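Local coordinates for sugar kinase (Agrobacterium tumefaciens, PDB 2RBC), which probably transfers a phosphate group from ATP to a sugar or related small molecule, as a putative ribokinase-like member of the pfkB carbohydrate kinase family, at residues A72-A75 / V76-G80; D140-L143 / H144-K147; F282-A285 / M286-M290. All blocks are in the same frame, centred on the assembly; numbering follows the deposited sequence.

Contact 1 (A72-A75 / V76-G80); sequences AAYA and VHRMG. With SO4 (sulfate ion), chain D.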
# COMPACT_ATOMS: atom_id res chain seq x y z
N ALA A 72 19.15 7.21 4.88
CA ALA A 72 20.45 7.75 5.28
C ALA A 72 21.38 6.59 5.61
O ALA A 72 22.53 6.57 5.16
CB ALA A 72 20.31 8.71 6.52
N ALA A 73 20.89 5.62 6.38
CA ALA A 73 21.66 4.43 6.67
C ALA A 73 22.09 3.67 5.40
O ALA A 73 23.21 3.23 5.29
CB ALA A 73 20.92 3.49 7.68
N TYR A 74 21.14 3.46 4.48
CA TYR A 74 21.44 2.85 3.22
C TYR A 74 22.53 3.61 2.46
O TYR A 74 23.45 3.02 1.93
CB TYR A 74 20.17 2.72 2.40
CG TYR A 74 20.37 2.03 1.08
CD1 TYR A 74 20.82 0.72 1.02
CD2 TYR A 74 20.11 2.68 -0.11
CE1 TYR A 74 21.03 0.08 -0.18
CE2 TYR A 74 20.28 2.03 -1.33
CZ TYR A 74 20.75 0.73 -1.35
OH TYR A 74 20.91 0.08 -2.57
N ALA A 75 22.44 4.93 2.45
CA ALA A 75 23.47 5.77 1.81
C ALA A 75 24.84 5.60 2.46
O ALA A 75 25.86 5.53 1.77
CB ALA A 75 23.04 7.23 1.83
N VAL A 76 24.89 5.52 3.79
CA VAL A 76 26.16 5.25 4.47
C VAL A 76 26.80 3.97 3.94
O VAL A 76 27.99 3.96 3.62
CB VAL A 76 26.01 5.20 6.03
CG1 VAL A 76 27.32 4.64 6.67
CG2 VAL A 76 25.67 6.59 6.57
N HIS A 77 26.02 2.90 3.88
CA HIS A 77 26.46 1.63 3.34
C HIS A 77 26.95 1.74 1.89
O HIS A 77 28.07 1.32 1.55
CB HIS A 77 25.32 0.61 3.41
CG HIS A 77 25.54 -0.59 2.56
ND1 HIS A 77 26.50 -1.54 2.86
CD2 HIS A 77 24.93 -1.01 1.44
CE1 HIS A 77 26.46 -2.49 1.94
NE2 HIS A 77 25.52 -2.18 1.06
N ARG A 78 26.13 2.35 1.05
CA ARG A 78 26.45 2.46 -0.37
C ARG A 78 27.73 3.26 -0.59
O ARG A 78 28.47 2.98 -1.54
CB ARG A 78 25.32 3.13 -1.12
CG ARG A 78 24.04 2.30 -1.20
CD ARG A 78 24.22 1.13 -2.15
NE ARG A 78 24.20 1.60 -3.53
CZ ARG A 78 24.46 0.85 -4.59
NH1 ARG A 78 24.82 -0.40 -4.46
NH2 ARG A 78 24.41 1.39 -5.81
N MSE A 79 27.96 4.22 0.29
CA MSE A 79 29.11 5.12 0.21
C MSE A 79 30.37 4.59 0.91
O MSE A 79 31.36 5.31 1.03
CB MSE A 79 28.74 6.47 0.76
CG MSE A 79 27.65 7.18 -0.01
SE MSE A 79 28.11 7.57 -1.89
CE MSE A 79 29.13 9.21 -1.62
N GLY A 80 30.32 3.35 1.36
CA GLY A 80 31.51 2.65 1.82
C GLY A 80 31.67 2.61 3.33
O GLY A 80 32.72 2.21 3.82
S SO4 D . 25.22 -2.02 -7.54
O1 SO4 D . 24.83 -0.63 -7.79
O2 SO4 D . 24.28 -2.65 -6.61
O3 SO4 D . 25.10 -2.79 -8.78
O4 SO4 D . 26.60 -2.04 -7.04

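Contact 2 (D140-L143 / H144-K147); sequences DHRL and HEKK. With SO4 (sulfate ion), chain F.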
# COMPACT_ATOMS: atom_id res chain seq x y z
N ASP A 140 1.69 5.07 13.40
CA ASP A 140 1.19 4.83 14.74
C ASP A 140 2.17 5.40 15.78
O ASP A 140 3.25 4.86 15.96
CB ASP A 140 1.07 3.31 14.91
CG ASP A 140 0.51 2.89 16.25
OD1 ASP A 140 0.23 3.76 17.12
OD2 ASP A 140 0.36 1.66 16.41
N HIS A 141 1.78 6.47 16.49
CA HIS A 141 2.64 7.08 17.53
C HIS A 141 3.14 6.07 18.58
O HIS A 141 4.16 6.28 19.21
CB HIS A 141 1.91 8.20 18.23
CG HIS A 141 0.78 7.72 19.10
ND1 HIS A 141 -0.53 7.65 18.67
CD2 HIS A 141 0.78 7.21 20.36
CE1 HIS A 141 -1.29 7.16 19.63
NE2 HIS A 141 -0.52 6.87 20.66
N ARG A 142 2.41 4.99 18.79
CA ARG A 142 2.82 3.98 19.76
C ARG A 142 4.16 3.35 19.44
O ARG A 142 4.79 2.74 20.30
CB ARG A 142 1.79 2.88 19.85
CG ARG A 142 0.44 3.32 20.42
CD ARG A 142 -0.57 2.18 20.42
NE ARG A 142 -0.81 1.66 19.08
CZ ARG A 142 -1.81 0.84 18.75
NH1 ARG A 142 -2.68 0.42 19.68
NH2 ARG A 142 -1.93 0.43 17.49
N LEU A 143 4.61 3.48 18.19
CA LEU A 143 5.93 3.02 17.82
C LEU A 143 7.03 3.60 18.75
O LEU A 143 8.00 2.91 19.09
CB LEU A 143 6.21 3.39 16.36
CG LEU A 143 5.54 2.50 15.30
CD1 LEU A 143 5.71 3.13 13.93
CD2 LEU A 143 6.13 1.11 15.36
N HIS A 144 6.86 4.85 19.15
CA HIS A 144 7.91 5.66 19.77
C HIS A 144 7.53 6.15 21.15
O HIS A 144 8.04 7.17 21.61
CB HIS A 144 8.22 6.86 18.86
CG HIS A 144 8.71 6.47 17.51
ND1 HIS A 144 8.16 6.96 16.35
CD2 HIS A 144 9.64 5.57 17.14
CE1 HIS A 144 8.76 6.40 15.32
NE2 HIS A 144 9.67 5.55 15.77
N GLU A 145 6.67 5.42 21.84
CA GLU A 145 6.18 5.85 23.15
C GLU A 145 6.98 5.25 24.33
O GLU A 145 6.74 5.60 25.49
CB GLU A 145 4.70 5.50 23.29
CG GLU A 145 4.42 4.02 23.51
CD GLU A 145 2.91 3.70 23.65
OE1 GLU A 145 2.06 4.65 23.58
OE2 GLU A 145 2.59 2.49 23.82
N LYS A 146 7.88 4.32 24.03
CA LYS A 146 8.64 3.65 25.05
C LYS A 146 10.10 4.07 24.95
O LYS A 146 10.63 4.41 23.89
CB LYS A 146 8.50 2.15 24.89
CG LYS A 146 8.79 1.35 26.12
CD LYS A 146 7.98 0.03 26.08
CE LYS A 146 8.67 -1.13 26.87
NZ LYS A 146 9.26 -0.70 28.20
N LYS A 147 10.75 4.06 26.11
CA LYS A 147 12.10 4.54 26.19
C LYS A 147 13.06 3.49 25.63
O LYS A 147 12.99 2.33 26.01
CB LYS A 147 12.42 4.88 27.65
CG LYS A 147 11.66 6.13 28.14
CD LYS A 147 12.48 6.86 29.21
CE LYS A 147 11.61 7.76 30.10
NZ LYS A 147 12.45 8.58 31.07
S SO4 F . -5.11 -1.36 16.69
O1 SO4 F . -4.92 -0.13 15.91
O2 SO4 F . -5.42 -1.04 18.08
O3 SO4 F . -6.22 -2.11 16.12
O4 SO4 F . -3.90 -2.17 16.63
O HOH W 1 8.80 2.48 21.59

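Contact 3 (F282-A285 / M286-M290); sequences FALA and MAEGM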
# COMPACT_ATOMS: atom_id res chain seq x y z
N PHE A 282 26.87 12.80 4.17
CA PHE A 282 27.47 13.86 4.94
C PHE A 282 27.92 13.34 6.28
O PHE A 282 28.99 13.67 6.75
CB PHE A 282 26.48 15.02 5.10
CG PHE A 282 27.09 16.19 5.79
CD1 PHE A 282 27.83 17.12 5.08
CD2 PHE A 282 26.95 16.36 7.17
CE1 PHE A 282 28.44 18.18 5.71
CE2 PHE A 282 27.55 17.44 7.81
CZ PHE A 282 28.30 18.35 7.08
N ALA A 283 27.09 12.53 6.92
CA ALA A 283 27.42 11.90 8.16
C ALA A 283 28.64 10.98 8.06
O ALA A 283 29.54 11.04 8.90
CB ALA A 283 26.23 11.14 8.69
N LEU A 284 28.69 10.16 7.02
CA LEU A 284 29.88 9.41 6.74
C LEU A 284 31.09 10.31 6.47
O LEU A 284 32.15 10.04 7.02
CB LEU A 284 29.66 8.40 5.60
CG LEU A 284 30.86 7.52 5.17
CD1 LEU A 284 31.29 6.63 6.31
CD2 LEU A 284 30.48 6.71 3.93
N ALA A 285 30.95 11.37 5.68
CA ALA A 285 32.09 12.30 5.42
C ALA A 285 32.65 12.89 6.74
O ALA A 285 33.87 13.02 6.92
CB ALA A 285 31.67 13.41 4.45
N MSE A 286 31.75 13.26 7.66
CA MSE A 286 32.16 13.71 9.00
C MSE A 286 32.89 12.62 9.81
O MSE A 286 33.92 12.90 10.42
CB MSE A 286 30.97 14.23 9.81
CG MSE A 286 30.30 15.46 9.26
SE MSE A 286 31.46 17.01 8.98
CE MSE A 286 31.96 16.69 7.07
N ALA A 287 32.39 11.40 9.79
CA ALA A 287 33.04 10.28 10.47
C ALA A 287 34.45 10.07 9.88
O ALA A 287 35.43 9.79 10.60
CB ALA A 287 32.16 9.02 10.37
N GLU A 288 34.57 10.31 8.57
CA GLU A 288 35.86 10.25 7.89
C GLU A 288 36.80 11.47 8.10
O GLU A 288 37.92 11.42 7.64
CB GLU A 288 35.65 10.07 6.37
CG GLU A 288 34.94 8.82 5.97
CD GLU A 288 34.72 8.68 4.46
OE1 GLU A 288 35.08 9.61 3.69
OE2 GLU A 288 34.22 7.59 4.07
N GLY A 289 36.32 12.55 8.71
CA GLY A 289 37.11 13.72 8.97
C GLY A 289 37.29 14.61 7.75
O GLY A 289 38.29 15.31 7.62
N MSE A 290 36.32 14.59 6.86
CA MSE A 290 36.46 15.33 5.61
C MSE A 290 36.21 16.82 5.83
O MSE A 290 35.40 17.19 6.66
CB MSE A 290 35.42 14.80 4.61
CG MSE A 290 35.72 15.18 3.21
SE MSE A 290 34.50 14.29 1.97
CE MSE A 290 34.96 12.52 2.49

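Contact 1 (A72-A75 / V76-G80)
Four successive i to i+4 bonds, Val76 N to Ala72 O, His77 N to Ala73 O, Arg78 N to Tyr74 O and Met79 N to Ala75 O, carry helix 68-78 to its C-terminal end. There a Schellman motif closes it: Gly80 N returns to His77 O (3.0 Å), the amide of the next residue returns to Val76 O, and Gly80, whose positive phi of 100° suits glycine, turns the chain away. Tyr74, buried, and Arg78, partly exposed, run side by side, pointing the same way. With CG of Tyr74 anti to the backbone N (chi1 -177°) and the arginine chain bent at chi2 and chi3, Arg78 CG lies over the ring face, 3.8 Å from the centroid of the Tyr74 ring, as a CH-pi contact. Arg78 CD reaches onward to Tyr74 OH (3.5 Å), and the guanidinium is only 7° from parallel to the ring. Its far edge meets a sulfate, probably from the crystallisation liquor, through a bond from NH2 to O1 (2.9 Å) and a weak one from NH1 to O2, while NE is held by Ala316 O. The small Ala73 and Ala75 let the helix lie close against Cys34 of strand 31-35 and Ile277 of helix 274-287. Arginine thus serves two chemistries: its methylenes shield an aromatic face, while the Ala316 carbonyl and, in this crystal, a sulfate hold its charged end.

Contact 2 (D140-L143 / H144-K147)
The glutamate torsions bring Glu145 back over Arg142: chi1 of 74° sets CG between the backbone N and the carbonyl carbon, and the extended remainder carries the carboxylate alongside the arginine methylenes, with OE1 3.8 Å from Arg142 CG. The motif beneath is an Asx turn leading into a short 3-10 turn, in the loop between strand 133-138 and helix 152-155. Asp140 OD1 accepts Arg142 N (3.0 Å), and Leu143 N bonds back to Asp140 O; aspartate suits the start of the turn because its short carboxylate can accept the amide two residues on. The next bond of the series, His144 N to His141 O (3.1 Å), meets the carbonyl from above its plane.

The same aspartate is gripped side-on by the Arg142 guanidinium in a salt bridge: NH2 meets Asp140 OD2 from above the carboxylate plane at 2.8 Å, NE uses the syn lone pair of OD2, and NE also makes a weak bond to OD1. Arg119 N is a further donor to OD2, so a buried carboxylate is well supplied and probably stays ionised. At another part of its edge the guanidinium makes weak, long bonds to a sulfate, probably from the crystallisation liquor; the Glu145 carboxylate, turned 82° from the guanidinium plane, makes no salt bridge with it.

Leu143, buried, packs on Ala118. Tyr139 OH bonds His144 ND1 and Trp167 meets the ring, which probably fixes the ring's rotation. A water spans the exit, donating to Leu143 O (2.7 Å) and accepting from Lys146 N. Leu143 CB sits almost exactly above the centre of the His144 ring, 3.9 Å from the centroid and 2° off the normal.

Contact 3 (F282-A285 / M286-M290)
A Schellman motif ends helix 274-287, and this contact comprises the last turns of that helix with the residues that leave it. Phe282 and Met286 meet on one flank, Leu284 and Glu288 on another, while the Ala285 carbonyl takes the first residue beyond the glycine. The backbone bonds from Met286 N to Phe282 O, Ala287 N to Ala283 O and Glu288 N to Leu284 O keep the helix regular. Gly289 N then returns to Met286 O (3.0 Å), and Met290 N reaches Ala285 O (2.9 Å). Gly289 has a positive phi, 79°, a value readily accepted by glycine.

Met286, a selenomethionine like Met290, curls at chi2 and chi3 so that its end folds back across the phenyl ring of Phe282. CG approaches Phe282 CE2 (3.7 Å), SE stands 4.5 Å from the centroid of the Phe282 ring, at an oblique 37° to its normal, and CE lies over the face: a Met-aromatic contact. A long flexible side chain fits here because it can follow the flat ring, which itself packs against Phe238, His206 and Val208. Ala285 is small enough to let helix 292-307 in at Ala295, and its CB also receives Met290 SE at 3.9 Å, tying the residue after the turn to the helix it has just left.

On a different flank the Glu288 chain runs extended beyond CG and crosses Leu284, bringing OE2 to 3.5 Å from Leu284 CG. Its charge is answered elsewhere, by Arg319 through a salt bridge at OE1. The helix end therefore combines a Met-aromatic pair packed against strand 206-210 with a carboxylate whose apolar neighbour flanks it while an arginine of helix 319-330 balances its charge.

Overall arrangement
Contacts 1 and 3 are both C-terminal helix ends closed by a Schellman glycine, and they touch: the carbonyl O of Met79 lies 3.3 Å from CD2 of Leu284. Contact 1 is buried and contact 3 partly so, and both are tied to Arg319, through Met79 O and Glu288. Contact 2 stands apart at the surface, its centre about 26 Å from that of contact 1, in a loop following a strand of the four-stranded sheet. Alanines and apolar or aromatic packing dominate the helix ends; the loop relies on an aspartate-arginine pair, a histidine and water. Arg78 and Arg142 each reach a sulfate, strongly in one bond at Arg78, weakly throughout at Arg142.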